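PDB 2XBT: cellulosomal scaffoldin from Bacteroides cellulosolvens, which carries a family 3b carbohydrate-binding module, the part in this structure, that probably binds cellulose as part of the cellulosome scaffold. Local coordinates for residues D54-I68 against Q108-D121. Numbering follows the deposited sequence.
Sequences DDDKALTYYSDYVSI and QSEVTIQGRVAKAD
Strands 59-66 and 110-119 run antiparallel, their axes 4.6 Å apart at the closest, with Thr60 facing Ala118 and Tyr62 facing Arg116 as hydrogen-bonded pairs. The register slips by one residue where Asp64 and Tyr65 both oppose Gln114, a classic beta bulge: Gln114 O accepts from Asp64 N (3.0 Å) and Tyr65 N (3.2 Å), and a water donates to it as well. The bulge turns the side chain of Asp64 toward the neighbouring strand, where Arg116 meets it side-on. In this salt bridge Arg116 NE reaches Asp64 OD2 at 2.7 Å and Arg116 NH2 reaches Asp64 OD1 at 2.8 Å, both nearly straight, in the guanidinium plane and on syn lone pairs. Arg116 bends at chi3 (-63°) to present this edge; the paired bonds, with that from NH1 to Gln25 OE1, hold the guanidinium's orientation, and Tyr62 CB packs over one face near its rim. In the beta-sandwich of this CBM3 module, strand 59-66 flanks 110-119, which is bonded on its other side to strand 22-34; Leu59, Tyr61 and Val117, on the face away from Tyr62 and Arg116, point at the opposing sheet, where Leu59 and Val117 touch Phe75 and Tyr61 touches Ala73. Tyr61, with CG trans to its backbone N (chi1 180°), lays its ring along the partner strand, so that Val117 CG2 meets the ring edge at CD1 (3.6 Å) and Tyr61 OH comes 3.5 Å from Gly115 CA. Beyond the bulge, Ser67 bonds twice to Thr112, giving its N to Thr112 O and accepting Thr112 N at OG (2.8 Å). At the opposite end from Ser67, Lys119 runs beside Leu59, and its NZ, bonded to Asn124 O, also makes a long, weak salt-bridge contact with Asp54 OD2.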
ATOM      1  N   ASP A  54     -12.447   0.293 -14.196  1.00 47.15           N
ATOM      2  CA  ASP A  54     -13.440  -0.199 -15.122  1.00 54.52           C
ATOM      3  C   ASP A  54     -14.334   0.923 -15.656  1.00 56.34           C
ATOM      4  O   ASP A  54     -14.365   1.200 -16.860  1.00 55.89           O
ATOM      5  CB  ASP A  54     -14.297  -1.227 -14.374  1.00 54.82           C
ATOM      6  CG  ASP A  54     -14.508  -0.854 -12.904  1.00 49.99           C
ATOM      7  OD1 ASP A  54     -15.302   0.073 -12.616  1.00 51.08           O
ATOM      8  OD2 ASP A  54     -13.881  -1.485 -12.032  1.00 47.63           O
ATOM      9  N   ASP A  55     -15.039   1.581 -14.741  1.00 50.90           N
ATOM     10  CA  ASP A  55     -16.157   2.430 -15.109  1.00 54.40           C
ATOM     11  C   ASP A  55     -16.734   3.145 -13.889  1.00 54.33           C
ATOM     12  O   ASP A  55     -17.946   3.350 -13.799  1.00 52.65           O
ATOM     13  CB  ASP A  55     -17.242   1.551 -15.712  1.00 59.26           C
ATOM     14  CG  ASP A  55     -17.484   0.299 -14.887  1.00 58.52           C
ATOM     15  OD1 ASP A  55     -18.094   0.417 -13.800  1.00 59.33           O
ATOM     16  OD2 ASP A  55     -17.047  -0.793 -15.314  1.00 59.10           O
ATOM     17  N   ASP A  56     -15.869   3.502 -12.946  1.00 46.21           N
ATOM     18  CA  ASP A  56     -16.295   4.235 -11.758  1.00 46.98           C
ATOM     19  C   ASP A  56     -17.334   3.501 -10.894  1.00 47.65           C
ATOM     20  O   ASP A  56     -18.217   4.130 -10.314  1.00 43.77           O
ATOM     21  CB  ASP A  56     -16.813   5.626 -12.140  1.00 50.41           C
ATOM     22  CG  ASP A  56     -15.705   6.669 -12.205  1.00 57.54           C
ATOM     23  OD1 ASP A  56     -14.563   6.319 -12.584  1.00 55.37           O
ATOM     24  OD2 ASP A  56     -15.977   7.845 -11.873  1.00 59.97           O
ATOM     25  N   LYS A  57     -17.229   2.176 -10.809  1.00 43.89           N
ATOM     26  CA  LYS A  57     -18.049   1.426  -9.865  1.00 45.40           C
ATOM     27  C   LYS A  57     -17.552   1.713  -8.455  1.00 38.55           C
ATOM     28  O   LYS A  57     -16.360   1.927  -8.256  1.00 39.85           O
ATOM     29  CB  LYS A  57     -17.968  -0.071 -10.144  1.00 49.02           C
ATOM     30  CG  LYS A  57     -19.015  -0.571 -11.113  1.00 50.72           C
ATOM     31  CD  LYS A  57     -18.816  -2.040 -11.411  1.00 48.36           C
ATOM     32  CE  LYS A  57     -19.886  -2.550 -12.362  1.00 49.55           C
ATOM     33  NZ  LYS A  57     -19.754  -4.009 -12.627  1.00 48.77           N
ATOM     34  N   ALA A  58     -18.459   1.708  -7.484  1.00 40.06           N
ATOM     35  CA  ALA A  58     -18.096   2.005  -6.099  1.00 39.00           C
ATOM     36  C   ALA A  58     -17.226   0.915  -5.465  1.00 38.18           C
ATOM     37  O   ALA A  58     -17.571  -0.270  -5.485  1.00 36.36           O
ATOM     38  CB  ALA A  58     -19.347   2.247  -5.253  1.00 37.37           C
ATOM     39  N   LEU A  59     -16.105   1.334  -4.887  1.00 35.06           N
ATOM     40  CA  LEU A  59     -15.207   0.409  -4.218  1.00 32.98           C
ATOM     41  C   LEU A  59     -15.220   0.608  -2.708  1.00 29.17           C
ATOM     42  O   LEU A  59     -15.502   1.701  -2.218  1.00 32.15           O
ATOM     43  CB  LEU A  59     -13.789   0.571  -4.749  1.00 30.24           C
ATOM     44  CG  LEU A  59     -13.604   0.397  -6.255  1.00 31.24           C
ATOM     45  CD1 LEU A  59     -12.170   0.730  -6.651  1.00 27.88           C
ATOM     46  CD2 LEU A  59     -13.972  -1.026  -6.670  1.00 30.07           C
ATOM     47  N   THR A  60     -14.911  -0.460  -1.980  1.00 27.67           N
ATOM     48  CA  THR A  60     -14.820  -0.395  -0.534  1.00 28.82           C
ATOM     49  C   THR A  60     -13.487  -0.957  -0.083  1.00 26.59           C
ATOM     50  O   THR A  60     -13.049  -2.001  -0.565  1.00 26.98           O
ATOM     51  CB  THR A  60     -15.937  -1.201   0.133  1.00 32.08           C
ATOM     52  OG1 THR A  60     -17.202  -0.644  -0.233  1.00 37.42           O
ATOM     53  CG2 THR A  60     -15.786  -1.171   1.654  1.00 34.26           C
ATOM     54  N   TYR A  61     -12.838  -0.251   0.836  1.00 24.56           N
ATOM     55  CA  TYR A  61     -11.601  -0.747   1.423  1.00 25.58           C
ATOM     56  C   TYR A  61     -11.902  -1.430   2.746  1.00 28.10           C
ATOM     57  O   TYR A  61     -12.600  -0.871   3.592  1.00 29.04           O
ATOM     58  CB  TYR A  61     -10.609   0.397   1.648  1.00 23.26           C
ATOM     59  CG  TYR A  61      -9.307  -0.060   2.269  1.00 29.17           C
ATOM     60  CD1 TYR A  61      -8.306  -0.621   1.491  1.00 24.32           C
ATOM     61  CD2 TYR A  61      -9.079   0.070   3.639  1.00 25.82           C
ATOM     62  CE1 TYR A  61      -7.103  -1.043   2.059  1.00 25.31           C
ATOM     63  CE2 TYR A  61      -7.877  -0.342   4.216  1.00 27.76           C
ATOM     64  CZ  TYR A  61      -6.895  -0.892   3.422  1.00 27.98           C
ATOM     65  OH  TYR A  61      -5.711  -1.310   3.977  1.00 27.56           O
ATOM     66  N   TYR A  62     -11.386  -2.643   2.901  1.00 25.33           N
ATOM     67  CA  TYR A  62     -11.560  -3.438   4.109  1.00 27.25           C
ATOM     68  C   TYR A  62     -10.245  -3.545   4.869  1.00 28.51           C
ATOM     69  O   TYR A  62      -9.280  -4.134   4.378  1.00 26.10           O
ATOM     70  CB  TYR A  62     -12.074  -4.833   3.754  1.00 28.18           C
ATOM     71  CG  TYR A  62     -13.471  -4.798   3.171  1.00 29.48           C
ATOM     72  CD1 TYR A  62     -14.584  -4.670   3.996  1.00 33.40           C
ATOM     73  CD2 TYR A  62     -13.672  -4.875   1.799  1.00 31.87           C
ATOM     74  CE1 TYR A  62     -15.867  -4.627   3.469  1.00 37.34           C
ATOM     75  CE2 TYR A  62     -14.948  -4.834   1.261  1.00 37.69           C
ATOM     76  CZ  TYR A  62     -16.041  -4.709   2.099  1.00 40.05           C
ATOM     77  OH  TYR A  62     -17.304  -4.666   1.559  1.00 41.68           O
ATOM     78  N   SER A  63     -10.205  -2.963   6.063  1.00 27.57           N
ATOM     79  CA  SER A  63      -9.005  -3.056   6.890  1.00 28.10           C
ATOM     80  C   SER A  63      -9.062  -4.296   7.778  1.00 29.27           C
ATOM     81  O   SER A  63      -9.698  -4.287   8.832  1.00 30.74           O
ATOM     82  CB  SER A  63      -8.822  -1.785   7.722  1.00 28.04           C
ATOM     83  OG  SER A  63      -7.547  -1.763   8.342  1.00 26.28           O
ATOM     84  N   ASP A  64      -8.395  -5.358   7.343  1.00 28.80           N
ATOM     85  CA  ASP A  64      -8.432  -6.640   8.039  1.00 25.91           C
ATOM     86  C   ASP A  64      -7.501  -6.656   9.246  1.00 35.26           C
ATOM     87  O   ASP A  64      -7.872  -7.121  10.324  1.00 34.73           O
ATOM     88  CB  ASP A  64      -8.022  -7.776   7.102  1.00 28.85           C
ATOM     89  CG  ASP A  64      -9.016  -7.996   5.963  1.00 33.80           C
ATOM     90  OD1 ASP A  64     -10.224  -7.714   6.129  1.00 33.72           O
ATOM     91  OD2 ASP A  64      -8.573  -8.451   4.891  1.00 34.81           O
ATOM     92  N   TYR A  65      -6.273  -6.183   9.051  1.00 26.76           N
ATOM     93  CA  TYR A  65      -5.285  -6.211  10.117  1.00 28.48           C
ATOM     94  C   TYR A  65      -4.262  -5.088   9.990  1.00 27.57           C
ATOM     95  O   TYR A  65      -3.702  -4.861   8.918  1.00 25.91           O
ATOM     96  CB  TYR A  65      -4.575  -7.564  10.152  1.00 30.33           C
ATOM     97  CG  TYR A  65      -3.496  -7.636  11.214  1.00 29.58           C
ATOM     98  CD1 TYR A  65      -3.822  -7.541  12.556  1.00 29.73           C
ATOM     99  CD2 TYR A  65      -2.159  -7.801  10.871  1.00 28.10           C
ATOM    100  CE1 TYR A  65      -2.853  -7.604  13.540  1.00 28.77           C
ATOM    101  CE2 TYR A  65      -1.170  -7.870  11.852  1.00 28.08           C
ATOM    102  CZ  TYR A  65      -1.535  -7.771  13.185  1.00 27.95           C
ATOM    103  OH  TYR A  65      -0.588  -7.833  14.183  1.00 31.57           O
ATOM    104  N   VAL A  66      -4.038  -4.372  11.085  1.00 24.75           N
ATOM    105  CA  VAL A  66      -2.978  -3.376  11.127  1.00 23.60           C
ATOM    106  C   VAL A  66      -2.274  -3.546  12.458  1.00 28.61           C
ATOM    107  O   VAL A  66      -2.891  -3.367  13.510  1.00 28.22           O
ATOM    108  CB  VAL A  66      -3.531  -1.954  11.016  1.00 23.40           C
ATOM    109  CG1 VAL A  66      -2.389  -0.952  10.985  1.00 25.20           C
ATOM    110  CG2 VAL A  66      -4.417  -1.821   9.778  1.00 26.63           C
ATOM    111  N   SER A  67      -0.997  -3.909  12.415  1.00 25.01           N
ATOM    112  CA  SER A  67      -0.284  -4.316  13.627  1.00 26.16           C
ATOM    113  C   SER A  67      -0.006  -3.166  14.594  1.00 24.97           C
ATOM    114  O   SER A  67       0.188  -3.393  15.787  1.00 26.97           O
ATOM    115  CB  SER A  67       1.014  -5.040  13.278  1.00 26.89           C
ATOM    116  OG  SER A  67       1.964  -4.161  12.709  1.00 23.76           O
ATOM    117  N   ILE A  68       0.027  -1.940  14.085  1.00 22.41           N
ATOM    118  CA  ILE A  68       0.184  -0.757  14.925  1.00 28.81           C
ATOM    119  C   ILE A  68      -0.801   0.299  14.476  1.00 30.21           C
ATOM    120  O   ILE A  68      -0.818   0.662  13.302  1.00 28.52           O
ATOM    121  CB  ILE A  68       1.594  -0.138  14.804  1.00 24.66           C
ATOM    122  CG1 ILE A  68       2.680  -1.176  15.071  1.00 27.06           C
ATOM    123  CG2 ILE A  68       1.725   1.081  15.721  1.00 28.98           C
ATOM    124  CD1 ILE A  68       4.086  -0.618  14.874  1.00 24.78           C
ATOM    125  N   GLN A 108       8.473  -1.221  18.040  1.00 27.70           N
ATOM    126  CA  GLN A 108       8.504  -2.103  16.877  1.00 28.82           C
ATOM    127  C   GLN A 108       9.047  -1.374  15.663  1.00 25.13           C
ATOM    128  O   GLN A 108       8.725  -0.201  15.448  1.00 23.70           O
ATOM    129  CB  GLN A 108       7.115  -2.652  16.572  1.00 29.59           C
ATOM    130  CG  GLN A 108       6.624  -3.652  17.598  1.00 35.33           C
ATOM    131  CD  GLN A 108       5.213  -4.095  17.324  1.00 40.32           C
ATOM    132  OE1 GLN A 108       4.983  -5.022  16.549  1.00 44.41           O
ATOM    133  NE2 GLN A 108       4.250  -3.432  17.957  1.00 41.40           N
ATOM    134  N   SER A 109       9.872  -2.057  14.877  1.00 24.96           N
ATOM    135  CA  SER A 109      10.521  -1.405  13.741  1.00 22.29           C
ATOM    136  C   SER A 109       9.797  -1.670  12.422  1.00 28.59           C
ATOM    137  O   SER A 109      10.232  -1.223  11.353  1.00 22.24           O
ATOM    138  CB  SER A 109      11.983  -1.827  13.636  1.00 23.38           C
ATOM    139  OG  SER A 109      12.106  -3.214  13.430  1.00 25.86           O
ATOM    140  N   GLU A 110       8.691  -2.399  12.496  1.00 23.23           N
ATOM    141  CA  GLU A 110       7.892  -2.627  11.308  1.00 26.00           C
ATOM    142  C   GLU A 110       6.412  -2.683  11.638  1.00 23.46           C
ATOM    143  O   GLU A 110       6.012  -2.971  12.771  1.00 22.49           O
ATOM    144  CB  GLU A 110       8.329  -3.904  10.606  1.00 26.28           C
ATOM    145  CG  GLU A 110       8.136  -5.133  11.450  1.00 33.81           C
ATOM    146  CD  GLU A 110       8.386  -6.410  10.679  1.00 43.06           C
ATOM    147  OE1 GLU A 110       7.410  -7.160  10.457  1.00 42.58           O
ATOM    148  OE2 GLU A 110       9.555  -6.664  10.302  1.00 43.08           O
ATOM    149  N   VAL A 111       5.599  -2.405  10.634  1.00 20.20           N
ATOM    150  CA  VAL A 111       4.164  -2.454  10.797  1.00 19.44           C
ATOM    151  C   VAL A 111       3.579  -3.281   9.657  1.00 25.25           C
ATOM    152  O   VAL A 111       4.004  -3.157   8.507  1.00 20.97           O
ATOM    153  CB  VAL A 111       3.550  -1.050  10.822  1.00 17.31           C
ATOM    154  CG1 VAL A 111       3.890  -0.285   9.531  1.00 22.62           C
ATOM    155  CG2 VAL A 111       2.044  -1.138  11.028  1.00 23.36           C
ATOM    156  N   THR A 112       2.643  -4.153  10.005  1.00 22.45           N
ATOM    157  CA  THR A 112       1.949  -4.971   9.019  1.00 21.44           C
ATOM    158  C   THR A 112       0.576  -4.381   8.713  1.00 24.05           C
ATOM    159  O   THR A 112      -0.187  -4.059   9.620  1.00 22.16           O
ATOM    160  CB  THR A 112       1.792  -6.404   9.531  1.00 26.21           C
ATOM    161  OG1 THR A 112       3.095  -6.989   9.674  1.00 30.98           O
ATOM    162  CG2 THR A 112       0.975  -7.228   8.543  1.00 29.52           C
ATOM    163  N   ILE A 113       0.261  -4.234   7.427  1.00 21.08           N
ATOM    164  CA  ILE A 113      -1.023  -3.698   7.009  1.00 21.48           C
ATOM    165  C   ILE A 113      -1.647  -4.697   6.032  1.00 22.27           C
ATOM    166  O   ILE A 113      -1.037  -5.035   5.010  1.00 24.38           O
ATOM    167  CB  ILE A 113      -0.831  -2.348   6.301  1.00 23.04           C
ATOM    168  CG1 ILE A 113      -0.086  -1.376   7.227  1.00 29.08           C
ATOM    169  CG2 ILE A 113      -2.160  -1.762   5.835  1.00 29.25           C
ATOM    170  CD1 ILE A 113       0.603  -0.235   6.499  1.00 27.71           C
ATOM    171  N   GLN A 114      -2.842  -5.179   6.355  1.00 20.56           N
ATOM    172  CA  GLN A 114      -3.546  -6.118   5.491  1.00 21.99           C
ATOM    173  C   GLN A 114      -4.899  -5.540   5.138  1.00 27.53           C
ATOM    174  O   GLN A 114      -5.708  -5.263   6.008  1.00 23.41           O
ATOM    175  CB  GLN A 114      -3.707  -7.480   6.166  1.00 27.16           C
ATOM    176  CG  GLN A 114      -2.393  -8.086   6.595  1.00 31.20           C
ATOM    177  CD  GLN A 114      -2.545  -9.452   7.243  1.00 37.89           C
ATOM    178  OE1 GLN A 114      -3.648  -9.983   7.361  1.00 40.34           O
ATOM    179  NE2 GLN A 114      -1.423 -10.028   7.665  1.00 36.39           N
ATOM    180  N   GLY A 115      -5.134  -5.343   3.846  1.00 25.03           N
ATOM    181  CA  GLY A 115      -6.356  -4.712   3.406  1.00 24.72           C
ATOM    182  C   GLY A 115      -6.856  -5.379   2.140  1.00 26.61           C
ATOM    183  O   GLY A 115      -6.105  -6.072   1.447  1.00 24.22           O
ATOM    184  N   ARG A 116      -8.125  -5.161   1.841  1.00 25.21           N
ATOM    185  CA  ARG A 116      -8.699  -5.665   0.607  1.00 26.69           C
ATOM    186  C   ARG A 116      -9.536  -4.576  -0.006  1.00 24.07           C
ATOM    187  O   ARG A 116     -10.108  -3.746   0.704  1.00 26.19           O
ATOM    188  CB  ARG A 116      -9.582  -6.877   0.875  1.00 27.31           C
ATOM    189  CG  ARG A 116      -8.819  -8.149   1.163  1.00 30.65           C
ATOM    190  CD  ARG A 116      -9.773  -9.214   1.664  1.00 30.51           C
ATOM    191  NE  ARG A 116     -10.400  -8.820   2.923  1.00 28.93           N
ATOM    192  CZ  ARG A 116     -11.708  -8.683   3.102  1.00 32.06           C
ATOM    193  NH1 ARG A 116     -12.548  -8.912   2.102  1.00 31.21           N
ATOM    194  NH2 ARG A 116     -12.174  -8.328   4.286  1.00 31.63           N
ATOM    195  N   VAL A 117      -9.612  -4.578  -1.331  1.00 24.07           N
ATOM    196  CA  VAL A 117     -10.528  -3.688  -2.024  1.00 23.57           C
ATOM    197  C   VAL A 117     -11.484  -4.503  -2.906  1.00 28.88           C
ATOM    198  O   VAL A 117     -11.059  -5.370  -3.682  1.00 29.01           O
ATOM    199  CB  VAL A 117      -9.791  -2.637  -2.844  1.00 25.46           C
ATOM    200  CG1 VAL A 117     -10.775  -1.825  -3.671  1.00 27.83           C
ATOM    201  CG2 VAL A 117      -9.004  -1.724  -1.905  1.00 23.50           C
ATOM    202  N   ALA A 118     -12.774  -4.234  -2.750  1.00 28.12           N
ATOM    203  CA  ALA A 118     -13.813  -4.952  -3.484  1.00 29.16           C
ATOM    204  C   ALA A 118     -14.926  -4.008  -3.941  1.00 35.55           C
ATOM    205  O   ALA A 118     -15.082  -2.913  -3.407  1.00 31.20           O
ATOM    206  CB  ALA A 118     -14.386  -6.068  -2.630  1.00 31.70           C
ATOM    207  N   LYS A 119     -15.691  -4.436  -4.940  1.00 34.84           N
ATOM    208  CA  LYS A 119     -16.869  -3.687  -5.361  1.00 39.26           C
ATOM    209  C   LYS A 119     -18.035  -4.173  -4.523  1.00 42.77           C
ATOM    210  O   LYS A 119     -17.903  -5.154  -3.798  1.00 45.49           O
ATOM    211  CB  LYS A 119     -17.149  -3.933  -6.839  1.00 38.29           C
ATOM    212  CG  LYS A 119     -15.928  -3.793  -7.711  1.00 35.69           C
ATOM    213  CD  LYS A 119     -16.280  -3.911  -9.176  1.00 40.35           C
ATOM    214  CE  LYS A 119     -15.030  -4.113 -10.009  1.00 39.10           C
ATOM    215  NZ  LYS A 119     -15.364  -4.468 -11.411  1.00 41.06           N
ATOM    216  N   ALA A 120     -19.179  -3.508  -4.602  1.00 43.06           N
ATOM    217  CA  ALA A 120     -20.334  -3.977  -3.834  1.00 48.13           C
ATOM    218  C   ALA A 120     -21.205  -4.957  -4.626  1.00 51.12           C
ATOM    219  O   ALA A 120     -21.910  -5.784  -4.046  1.00 53.09           O
ATOM    220  CB  ALA A 120     -21.165  -2.806  -3.340  1.00 37.96           C
ATOM    221  N   ASP A 121     -21.127  -4.883  -5.948  1.00 46.14           N
ATOM    222  CA  ASP A 121     -22.081  -5.577  -6.804  1.00 46.35           C
ATOM    223  C   ASP A 121     -21.734  -7.025  -7.167  1.00 51.26           C
ATOM    224  O   ASP A 121     -22.255  -7.551  -8.159  1.00 47.60           O
ATOM    225  CB  ASP A 121     -22.322  -4.757  -8.076  1.00 45.68           C
ATOM    226  CG  ASP A 121     -21.080  -4.624  -8.932  1.00 47.82           C
ATOM    227  OD1 ASP A 121     -20.014  -5.124  -8.516  1.00 43.81           O
ATOM    228  OD2 ASP A 121     -21.170  -4.009 -10.022  1.00 43.14           O
TER
HETATM  229  O   HOH W   1     -19.489  -1.214  -6.999  1.00 49.08           O
HETATM  230  O   HOH W   2     -17.893  -3.970  -0.863  1.00 44.42           O
HETATM  231  O   HOH W   3      -5.571  -2.254   6.571  1.00 23.89           O
HETATM  232  O   HOH W   4       4.236  -4.787  13.987  1.00 28.86           O
HETATM  233  O   HOH W   5       1.489  -5.240  17.510  1.00 39.55           O